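Local coordinates for protein putative peptidase (PDB 3CE2) that is a putative zinc metallopeptidase of the M3B (oligopeptidase F) family that probably degrades small bioactive peptides, at residues Q252-Y257 / Y530-V535; Y328-A333 / V362-N367; Y480-A485 / V490-E495. One frame throughout, in Å; residues are numbered along the deposited sequence.

Interaction 1: residues Q252-Y257 / Y530-V535; sequences QAHVFY and YYNFYV
The imidazole of His-254 and the side-chain amide of Asn-532 face one another obliquely, with their planes 36° apart, too far from parallel for a flat stack. The oxygen end of the amide does the covering: Asn-532 OD1 stands 3.7 Å above one face of the His-254 ring, over its centre. Asn-532 CB also lies 3.9 Å from His-254 NE2. The backbone of the loop closes in as well, since His-254 CE1 approaches Asn-532 N at 3.5 Å. Tyr-531 comes from another direction, placing CB near the plane of the imidazole, at its edge and 4.0 Å from His-254 CE1, while its phenol ring leads away from the helix. With CG anti to the carbonyl carbon (chi1 -62°), His-254 is turned from its helix toward the loop. Both Asn-532 and Phe-533 have left-handed backbone conformations, which curl the chain at and just after the residue that covers the ring. Contact between these residues is van der Waals in kind; the polar grip on the imidazole comes from His-483, whose NE2 forms a hydrogen bond with His-254 ND1. The contact thus joins helix 240-260 to the loop leading into helix 536-553. Helix 451-487 supports both partners, through His-483 on one and through Phe-478 and Glu-479, which touch Tyr-531, on the other, and helix 266-271 touches His-254 and Phe-533.

Interaction 2: residues Y328-A333 / V362-N367; sequences YTFQEA and VDKYEN
Phe-330 meets the aliphatic chain of Lys-364 at about a right angle, in a CH-pi contact: Lys-364 CD lies 3.5 Å from the centroid of the Phe-330 ring, only 5° off the normal. Lys-364 CG and CE flank it above the same ring, with CE 3.6 Å from Phe-330 CE2. The lysine runs over the face and then bends at chi4 (131°), lifting its ammonium off the face; at 5.1 Å from the centroid, NZ adds at most a weak cation-pi attraction and instead bonds to Gln-21 O. Phe-330 CG is anti to the backbone N (chi1 -164°), which swings the ring from the first turn of helix 330-340 toward strand 362-363, an outermost strand of a small mixed sheet. Val-362 adds an apolar contact, CG1 to Phe-330 CZ at 4.2 Å, and the hydroxyl of Tyr-365 touches the phenylalanine side chain, OH to Phe-330 CB at 3.6 Å. Polar bonding fixes the helix start itself, where Thr-329 and Glu-332 form a capping box. Glu-332 N donates to Thr-329 OG1 (2.9 Å), and Thr-329 N returns a bond to Glu-332 OE1 (2.8 Å). Tyr-390 adds an edge-to-face contact to Phe-330, and Ile-400 of helix 394-416 also touches the Phe-330 side chain.

Interaction 3: residues Y480-A485 / V490-E495; sequences YDIHHA and VPLTEE. With ZN (zinc ion), chain B.
Leu-492 spreads its two methyl groups over the helix surface between Ile-482 and Ala-485. Its CD1 rests 4.0 Å from Ile-482 CB, and CD2 reaches 4.1 Å from Ala-485 CB; both methyls also lie against the carbonyl oxygen of Ile-482. The fork is aimed there by CG standing anti to the carbonyl carbon (chi1 -58°), with chi2 extended. Val-490 lies against Ala-485 alone, CB to CB at 4.1 Å, and its backbone N gives a weak, bent hydrogen bond to Ala-485 O (3.1 Å, 128°) near the end of the helix. The one methyl of Ala-485 is thus shared by Val-490 and Leu-492. Leu-492 is the centre of an inverse gamma turn, Thr-493 N bonding to Pro-491 O, and its own N is held by Asn-248 of helix 240-260. Thr-493 then caps the next helix through OG1 and Tyr-496 N. On the helix, His-484 NE2 binds a zinc ion at 2.6 Å, a long bond whose direction is doubtful because His-484 CE1 lies equally near; a water and His-488 are further ligands. The whole is a helical hairpin, helix 451-487 joined by a short connection to helix 494-509, where Leu-497 touches Ile-482 and Tyr-496 touches Ala-485, with a zinc site made by two histidines four residues apart near the end of its first helix, separate from the HExxH zinc site.

Interactions 1 and 3 are buried neighbours, their centres about 12 Å apart; they hold different elements, but helix 240-260 of interaction 1 and helix 451-487 of interaction 3 pack on each other, and rings from both meet where Phe-533 packs on His-483. Interaction 2 is only partly buried and lies across the chain's centre, about 41 Å and 49 Å from the centres of the others, where an N-terminal segment completes its surroundings. The chemistry follows place: interaction 1 sets a polar imidazole under an amide between a helix and a distant loop, interaction 2 pairs an aromatic face with the aliphatic chain of a lysine at a sheet edge, and interaction 3 is mostly aliphatic, closing a short local turn beside a zinc ion.

Interaction 1: residues Q252-Y257 / Y530-V535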
loop_
_atom_site.group_PDB
_atom_site.type_symbol
_atom_site.label_atom_id
_atom_site.label_comp_id
_atom_site.label_asym_id
_atom_site.label_seq_id
_atom_site.Cartn_x
_atom_site.Cartn_y
_atom_site.Cartn_z
ATOM N N GLN A 252 21.036 11.344 -4.373
ATOM C CA GLN A 252 21.786 11.762 -5.554
ATOM C C GLN A 252 21.483 10.811 -6.705
ATOM O O GLN A 252 21.519 11.195 -7.870
ATOM C CB GLN A 252 23.294 11.792 -5.297
ATOM C CG GLN A 252 23.834 13.060 -4.611
ATOM C CD GLN A 252 23.443 14.381 -5.331
ATOM O OE1 GLN A 252 23.524 14.513 -6.575
ATOM N NE2 GLN A 252 23.032 15.363 -4.539
ATOM N N ALA A 253 21.176 9.564 -6.388
ATOM C CA ALA A 253 20.744 8.637 -7.423
ATOM C C ALA A 253 19.474 9.163 -8.105
ATOM O O ALA A 253 19.407 9.235 -9.331
ATOM C CB ALA A 253 20.521 7.264 -6.849
ATOM N N HIS A 254 18.483 9.559 -7.314
ATOM C CA HIS A 254 17.261 10.081 -7.892
ATOM C C HIS A 254 17.540 11.313 -8.720
ATOM O O HIS A 254 16.984 11.467 -9.810
ATOM C CB HIS A 254 16.220 10.383 -6.825
ATOM C CG HIS A 254 15.803 9.178 -6.061
ATOM N ND1 HIS A 254 15.328 9.241 -4.771
ATOM C CD2 HIS A 254 15.835 7.867 -6.390
ATOM C CE1 HIS A 254 15.065 8.019 -4.345
ATOM N NE2 HIS A 254 15.368 7.165 -5.308
ATOM N N VAL A 255 18.422 12.175 -8.226
ATOM C CA VAL A 255 18.794 13.382 -8.973
ATOM C C VAL A 255 19.439 13.032 -10.304
ATOM O O VAL A 255 19.183 13.670 -11.307
ATOM C CB VAL A 255 19.731 14.258 -8.174
ATOM C CG1 VAL A 255 20.200 15.446 -9.005
ATOM C CG2 VAL A 255 19.036 14.718 -6.913
ATOM N N PHE A 256 20.260 11.996 -10.307
ATOM C CA PHE A 256 20.904 11.565 -11.531
ATOM C C PHE A 256 19.863 11.138 -12.549
ATOM O O PHE A 256 19.881 11.606 -13.681
ATOM C CB PHE A 256 21.878 10.431 -11.231
ATOM C CG PHE A 256 22.189 9.548 -12.411
ATOM C CD1 PHE A 256 23.102 9.948 -13.381
ATOM C CD2 PHE A 256 21.605 8.295 -12.525
ATOM C CE1 PHE A 256 23.418 9.126 -14.443
ATOM C CE2 PHE A 256 21.914 7.459 -13.588
ATOM C CZ PHE A 256 22.817 7.884 -14.551
ATOM N N TYR A 257 18.954 10.258 -12.146
ATOM C CA TYR A 257 17.930 9.758 -13.059
ATOM C C TYR A 257 16.962 10.863 -13.504
ATOM O O TYR A 257 16.574 10.925 -14.662
ATOM C CB TYR A 257 17.130 8.646 -12.398
ATOM C CG TYR A 257 17.743 7.245 -12.398
ATOM C CD1 TYR A 257 18.040 6.583 -13.595
ATOM C CD2 TYR A 257 17.955 6.551 -11.194
ATOM C CE1 TYR A 257 18.553 5.281 -13.593
ATOM C CE2 TYR A 257 18.473 5.249 -11.182
ATOM C CZ TYR A 257 18.769 4.619 -12.383
ATOM O OH TYR A 257 19.279 3.324 -12.381
ATOM N N TYR A 530 11.510 3.262 1.418
ATOM C CA TYR A 530 10.604 4.395 1.667
ATOM C C TYR A 530 11.040 5.616 0.916
ATOM O O TYR A 530 10.508 6.691 1.114
ATOM C CB TYR A 530 10.451 4.720 3.147
ATOM C CG TYR A 530 9.696 3.629 3.802
ATOM C CD1 TYR A 530 8.388 3.382 3.450
ATOM C CD2 TYR A 530 10.313 2.786 4.705
ATOM C CE1 TYR A 530 7.699 2.362 3.997
ATOM C CE2 TYR A 530 9.638 1.758 5.267
ATOM C CZ TYR A 530 8.327 1.540 4.907
ATOM O OH TYR A 530 7.638 0.494 5.474
ATOM N N TYR A 531 11.986 5.448 0.013
ATOM C CA TYR A 531 12.314 6.559 -0.850
ATOM C C TYR A 531 11.856 6.418 -2.331
ATOM O O TYR A 531 11.479 5.341 -2.827
ATOM C CB TYR A 531 13.778 6.989 -0.648
ATOM C CG TYR A 531 14.016 7.479 0.769
ATOM C CD1 TYR A 531 14.141 8.824 1.033
ATOM C CD2 TYR A 531 14.057 6.613 1.839
ATOM C CE1 TYR A 531 14.332 9.311 2.324
ATOM C CE2 TYR A 531 14.257 7.090 3.143
ATOM C CZ TYR A 531 14.396 8.452 3.372
ATOM O OH TYR A 531 14.596 8.988 4.628
ATOM N N ASN A 532 11.875 7.563 -2.994
ATOM C CA ASN A 532 11.181 7.782 -4.256
ATOM C C ASN A 532 9.681 8.043 -4.084
ATOM O O ASN A 532 8.845 7.490 -4.772
ATOM C CB ASN A 532 11.480 6.703 -5.294
ATOM C CG ASN A 532 11.587 7.284 -6.698
ATOM O OD1 ASN A 532 12.114 8.387 -6.895
ATOM N ND2 ASN A 532 11.070 6.554 -7.676
ATOM N N PHE A 533 9.368 8.899 -3.130
ATOM C CA PHE A 533 8.099 9.568 -3.108
ATOM C C PHE A 533 6.904 8.653 -3.271
ATOM O O PHE A 533 6.056 8.891 -4.127
ATOM C CB PHE A 533 8.066 10.603 -4.221
ATOM C CG PHE A 533 9.024 11.736 -4.017
ATOM C CD1 PHE A 533 10.220 11.786 -4.726
ATOM C CD2 PHE A 533 8.728 12.756 -3.120
ATOM C CE1 PHE A 533 11.100 12.816 -4.537
ATOM C CE2 PHE A 533 9.603 13.806 -2.938
ATOM C CZ PHE A 533 10.786 13.837 -3.642
ATOM N N TYR A 534 6.801 7.618 -2.460
ATOM C CA TYR A 534 5.572 6.871 -2.529
ATOM C C TYR A 534 4.791 6.956 -1.227
ATOM O O TYR A 534 3.558 6.860 -1.219
ATOM C CB TYR A 534 5.808 5.432 -3.027
ATOM C CG TYR A 534 6.116 4.415 -1.968
ATOM C CD1 TYR A 534 5.084 3.700 -1.364
ATOM C CD2 TYR A 534 7.437 4.137 -1.608
ATOM C CE1 TYR A 534 5.325 2.752 -0.382
ATOM C CE2 TYR A 534 7.753 3.170 -0.617
ATOM N N VAL A 535 5.513 7.184 -0.135
ATOM C CA VAL A 535 4.898 7.349 1.181
ATOM C C VAL A 535 3.705 8.331 1.265
ATOM O O VAL A 535 2.701 8.038 1.934
ATOM C CB VAL A 535 5.967 7.617 2.269
ATOM C CG1 VAL A 535 5.399 8.360 3.424
ATOM C CG2 VAL A 535 6.548 6.301 2.756
#

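Interaction 2: residues Y328-A333 / V362-N367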
loop_
_atom_site.group_PDB
_atom_site.type_symbol
_atom_site.label_atom_id
_atom_site.label_comp_id
_atom_site.label_asym_id
_atom_site.label_seq_id
_atom_site.Cartn_x
_atom_site.Cartn_y
_atom_site.Cartn_z
ATOM N N TYR A 328 -14.543 -14.264 18.761
ATOM C CA TYR A 328 -15.602 -14.368 17.768
ATOM C C TYR A 328 -15.435 -15.636 16.953
ATOM O O TYR A 328 -14.342 -15.915 16.459
ATOM C CB TYR A 328 -15.544 -13.164 16.821
ATOM C CG TYR A 328 -15.805 -11.820 17.485
ATOM C CD1 TYR A 328 -17.091 -11.271 17.488
ATOM C CD2 TYR A 328 -14.778 -11.093 18.102
ATOM C CE1 TYR A 328 -17.359 -10.048 18.091
ATOM C CE2 TYR A 328 -15.042 -9.861 18.714
ATOM C CZ TYR A 328 -16.342 -9.349 18.699
ATOM O OH TYR A 328 -16.657 -8.136 19.282
ATOM N N THR A 329 -16.504 -16.410 16.799
ATOM C CA THR A 329 -16.468 -17.483 15.813
ATOM C C THR A 329 -16.405 -16.853 14.424
ATOM O O THR A 329 -16.683 -15.666 14.259
ATOM C CB THR A 329 -17.723 -18.394 15.854
ATOM O OG1 THR A 329 -18.899 -17.604 15.628
ATOM C CG2 THR A 329 -17.833 -19.113 17.173
ATOM N N PHE A 330 -16.061 -17.641 13.416
ATOM C CA PHE A 330 -16.098 -17.105 12.086
ATOM C C PHE A 330 -17.495 -16.534 11.851
ATOM O O PHE A 330 -17.652 -15.362 11.498
ATOM C CB PHE A 330 -15.746 -18.151 11.037
ATOM C CG PHE A 330 -15.406 -17.541 9.713
ATOM C CD1 PHE A 330 -14.149 -16.964 9.507
ATOM C CD2 PHE A 330 -16.358 -17.470 8.701
ATOM C CE1 PHE A 330 -13.834 -16.372 8.312
ATOM C CE2 PHE A 330 -16.057 -16.890 7.504
ATOM C CZ PHE A 330 -14.786 -16.331 7.303
ATOM N N GLN A 331 -18.506 -17.365 12.089
ATOM C CA GLN A 331 -19.883 -16.956 11.956
ATOM C C GLN A 331 -20.085 -15.609 12.591
ATOM O O GLN A 331 -20.613 -14.695 11.955
ATOM C CB GLN A 331 -20.824 -17.965 12.607
ATOM C CG GLN A 331 -22.271 -17.831 12.116
ATOM C CD GLN A 331 -22.347 -17.441 10.631
ATOM O OE1 GLN A 331 -21.832 -18.145 9.756
ATOM N NE2 GLN A 331 -22.969 -16.300 10.351
ATOM N N GLU A 332 -19.659 -15.467 13.839
ATOM C CA GLU A 332 -19.880 -14.208 14.533
ATOM C C GLU A 332 -19.150 -13.062 13.880
ATOM O O GLU A 332 -19.648 -11.951 13.860
ATOM C CB GLU A 332 -19.473 -14.300 15.992
ATOM C CG GLU A 332 -20.554 -14.818 16.909
ATOM C CD GLU A 332 -19.980 -15.592 18.091
ATOM O OE1 GLU A 332 -18.730 -15.610 18.264
ATOM O OE2 GLU A 332 -20.789 -16.193 18.839
ATOM N N ALA A 333 -17.961 -13.323 13.351
ATOM C CA ALA A 333 -17.204 -12.265 12.688
ATOM C C ALA A 333 -18.033 -11.743 11.528
ATOM O O ALA A 333 -18.251 -10.539 11.393
ATOM C CB ALA A 333 -15.853 -12.775 12.208
ATOM N N VAL A 362 -13.065 -17.667 0.696
ATOM C CA VAL A 362 -12.204 -17.622 1.858
ATOM C C VAL A 362 -11.576 -18.942 2.227
ATOM O O VAL A 362 -12.268 -19.925 2.440
ATOM C CB VAL A 362 -13.028 -17.282 3.078
ATOM C CG1 VAL A 362 -12.186 -16.505 4.055
ATOM C CG2 VAL A 362 -14.263 -16.511 2.661
ATOM N N ASP A 363 -10.262 -18.948 2.350
ATOM C CA ASP A 363 -9.604 -19.994 3.109
ATOM C C ASP A 363 -9.476 -19.545 4.571
ATOM O O ASP A 363 -8.615 -18.739 4.907
ATOM C CB ASP A 363 -8.241 -20.294 2.509
ATOM C CG ASP A 363 -7.871 -21.743 2.641
ATOM O OD1 ASP A 363 -8.514 -22.591 1.985
ATOM O OD2 ASP A 363 -6.938 -22.030 3.409
ATOM N N LYS A 364 -10.324 -20.066 5.443
ATOM C CA LYS A 364 -10.488 -19.482 6.787
ATOM C C LYS A 364 -9.391 -19.610 7.850
ATOM O O LYS A 364 -9.141 -18.659 8.598
ATOM C CB LYS A 364 -11.785 -19.992 7.419
ATOM C CG LYS A 364 -13.020 -19.554 6.680
ATOM C CD LYS A 364 -14.259 -20.079 7.354
ATOM C CE LYS A 364 -15.362 -20.235 6.369
ATOM N NZ LYS A 364 -15.920 -21.585 6.557
ATOM N N TYR A 365 -8.801 -20.796 7.987
ATOM C CA TYR A 365 -8.108 -21.135 9.235
ATOM C C TYR A 365 -6.671 -21.582 9.053
ATOM O O TYR A 365 -6.251 -21.931 7.958
ATOM C CB TYR A 365 -8.844 -22.261 9.955
ATOM C CG TYR A 365 -10.265 -22.004 10.363
ATOM C CD1 TYR A 365 -10.589 -20.997 11.268
ATOM C CD2 TYR A 365 -11.288 -22.830 9.909
ATOM C CE1 TYR A 365 -11.930 -20.782 11.671
ATOM C CE2 TYR A 365 -12.626 -22.636 10.306
ATOM C CZ TYR A 365 -12.936 -21.613 11.183
ATOM O OH TYR A 365 -14.255 -21.416 11.546
ATOM N N GLU A 366 -5.927 -21.627 10.153
ATOM C CA GLU A 366 -4.540 -22.081 10.094
ATOM C C GLU A 366 -4.516 -23.554 9.782
ATOM O O GLU A 366 -5.371 -24.293 10.249
ATOM C CB GLU A 366 -3.826 -21.839 11.428
ATOM C CG GLU A 366 -3.161 -20.482 11.529
ATOM C CD GLU A 366 -2.816 -20.087 12.962
ATOM O OE1 GLU A 366 -3.219 -20.811 13.901
ATOM O OE2 GLU A 366 -2.144 -19.048 13.148
ATOM N N ASN A 367 -3.554 -23.982 8.974
ATOM C CA ASN A 367 -3.186 -25.387 8.968
ATOM C C ASN A 367 -1.684 -25.516 8.815
ATOM O O ASN A 367 -0.992 -24.536 8.516
ATOM C CB ASN A 367 -3.948 -26.194 7.911
ATOM C CG ASN A 367 -3.694 -25.709 6.485
ATOM O OD1 ASN A 367 -4.588 -25.139 5.850
ATOM N ND2 ASN A 367 -2.487 -25.938 5.974
#

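Interaction 3: residues Y480-A485 / V490-E495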
loop_
_atom_site.group_PDB
_atom_site.type_symbol
_atom_site.label_atom_id
_atom_site.label_comp_id
_atom_site.label_asym_id
_atom_site.label_seq_id
_atom_site.Cartn_x
_atom_site.Cartn_y
_atom_site.Cartn_z
ATOM N N TYR A 480 10.793 15.623 0.603
ATOM C CA TYR A 480 10.730 16.697 -0.343
ATOM C C TYR A 480 11.895 17.663 -0.149
ATOM O O TYR A 480 12.581 18.009 -1.114
ATOM C CB TYR A 480 9.415 17.418 -0.171
ATOM C CG TYR A 480 9.263 18.585 -1.087
ATOM C CD1 TYR A 480 8.800 18.415 -2.394
ATOM C CD2 TYR A 480 9.578 19.870 -0.654
ATOM C CE1 TYR A 480 8.658 19.491 -3.246
ATOM C CE2 TYR A 480 9.444 20.949 -1.491
ATOM C CZ TYR A 480 8.976 20.758 -2.780
ATOM O OH TYR A 480 8.842 21.843 -3.600
ATOM N N ASP A 481 12.123 18.099 1.093
ATOM C CA ASP A 481 13.189 19.085 1.371
ATOM C C ASP A 481 14.574 18.570 1.036
ATOM O O ASP A 481 15.448 19.351 0.685
ATOM C CB ASP A 481 13.206 19.521 2.835
ATOM C CG ASP A 481 11.958 20.284 3.242
ATOM O OD1 ASP A 481 11.179 20.657 2.339
ATOM O OD2 ASP A 481 11.748 20.507 4.469
ATOM N N ILE A 482 14.808 17.269 1.179
ATOM C CA ILE A 482 16.176 16.775 0.992
ATOM C C ILE A 482 16.500 16.576 -0.468
ATOM O O ILE A 482 17.644 16.725 -0.874
ATOM C CB ILE A 482 16.496 15.491 1.784
ATOM C CG1 ILE A 482 15.772 14.273 1.187
ATOM C CG2 ILE A 482 16.180 15.666 3.241
ATOM C CD1 ILE A 482 16.064 12.994 1.940
ATOM N N HIS A 483 15.492 16.230 -1.256
ATOM C CA HIS A 483 15.686 16.135 -2.692
ATOM C C HIS A 483 15.882 17.536 -3.233
ATOM O O HIS A 483 16.751 17.766 -4.067
ATOM C CB HIS A 483 14.480 15.514 -3.346
ATOM C CG HIS A 483 14.470 14.031 -3.288
ATOM N ND1 HIS A 483 13.842 13.334 -2.281
ATOM C CD2 HIS A 483 15.015 13.103 -4.117
ATOM C CE1 HIS A 483 13.996 12.036 -2.496
ATOM N NE2 HIS A 483 14.705 11.870 -3.603
ATOM N N HIS A 484 15.076 18.475 -2.749
ATOM C CA HIS A 484 15.244 19.855 -3.144
ATOM C C HIS A 484 16.683 20.277 -2.884
ATOM O O HIS A 484 17.431 20.544 -3.814
ATOM C CB HIS A 484 14.267 20.760 -2.401
ATOM C CG HIS A 484 14.086 22.096 -3.047
ATOM N ND1 HIS A 484 14.142 23.281 -2.344
ATOM C CD2 HIS A 484 13.862 22.436 -4.339
ATOM C CE1 HIS A 484 13.949 24.291 -3.171
ATOM N NE2 HIS A 484 13.776 23.806 -4.389
ATOM N N ALA A 485 17.069 20.318 -1.617
ATOM C CA ALA A 485 18.441 20.619 -1.239
ATOM C C ALA A 485 19.462 19.948 -2.181
ATOM O O ALA A 485 20.330 20.613 -2.763
ATOM C CB ALA A 485 18.680 20.198 0.192
ATOM N N VAL A 490 23.403 21.196 -2.560
ATOM C CA VAL A 490 23.666 21.116 -1.115
ATOM C C VAL A 490 23.912 19.658 -0.720
ATOM O O VAL A 490 23.154 18.768 -1.127
ATOM C CB VAL A 490 22.486 21.670 -0.278
ATOM C CG1 VAL A 490 22.761 21.548 1.202
ATOM C CG2 VAL A 490 22.213 23.113 -0.625
ATOM N N PRO A 491 24.972 19.396 0.076
ATOM C CA PRO A 491 25.291 18.005 0.402
ATOM C C PRO A 491 24.632 17.618 1.717
ATOM O O PRO A 491 24.596 18.403 2.672
ATOM C CB PRO A 491 26.819 18.022 0.527
ATOM C CG PRO A 491 27.160 19.479 0.908
ATOM C CD PRO A 491 25.910 20.327 0.732
ATOM N N LEU A 492 24.092 16.414 1.748
ATOM C CA LEU A 492 23.234 16.016 2.828
ATOM C C LEU A 492 24.044 15.445 3.987
ATOM O O LEU A 492 24.102 14.233 4.190
ATOM C CB LEU A 492 22.188 15.014 2.320
ATOM C CG LEU A 492 21.253 15.460 1.176
ATOM C CD1 LEU A 492 20.206 14.368 0.798
ATOM C CD2 LEU A 492 20.561 16.817 1.450
ATOM N N THR A 493 24.669 16.320 4.759
ATOM C CA THR A 493 25.441 15.861 5.899
ATOM C C THR A 493 24.533 15.446 7.057
ATOM O O THR A 493 23.369 15.836 7.124
ATOM C CB THR A 493 26.377 16.956 6.384
ATOM O OG1 THR A 493 25.605 18.066 6.854
ATOM C CG2 THR A 493 27.290 17.408 5.243
ATOM N N GLU A 494 25.056 14.655 7.980
ATOM C CA GLU A 494 24.263 14.337 9.141
ATOM C C GLU A 494 23.789 15.620 9.821
ATOM O O GLU A 494 22.700 15.650 10.370
ATOM C CB GLU A 494 25.014 13.428 10.127
ATOM C CG GLU A 494 25.691 14.126 11.316
ATOM C CD GLU A 494 24.741 14.442 12.494
ATOM O OE1 GLU A 494 23.593 13.912 12.560
ATOM O OE2 GLU A 494 25.165 15.235 13.370
ATOM N N GLU A 495 24.603 16.673 9.800
ATOM C CA GLU A 495 24.230 17.893 10.509
ATOM C C GLU A 495 22.984 18.472 9.845
ATOM O O GLU A 495 22.034 18.886 10.511
ATOM C CB GLU A 495 25.360 18.930 10.509
ATOM C CG GLU A 495 25.280 19.902 11.706
ATOM C CD GLU A 495 25.405 21.390 11.313
ATOM O OE1 GLU A 495 26.515 21.828 10.925
ATOM O OE2 GLU A 495 24.387 22.131 11.413
HETATM ZN ZN ZN B . 15.000 26.032 -4.841
HETATM O O HOH W 1 14.861 24.681 -6.577
#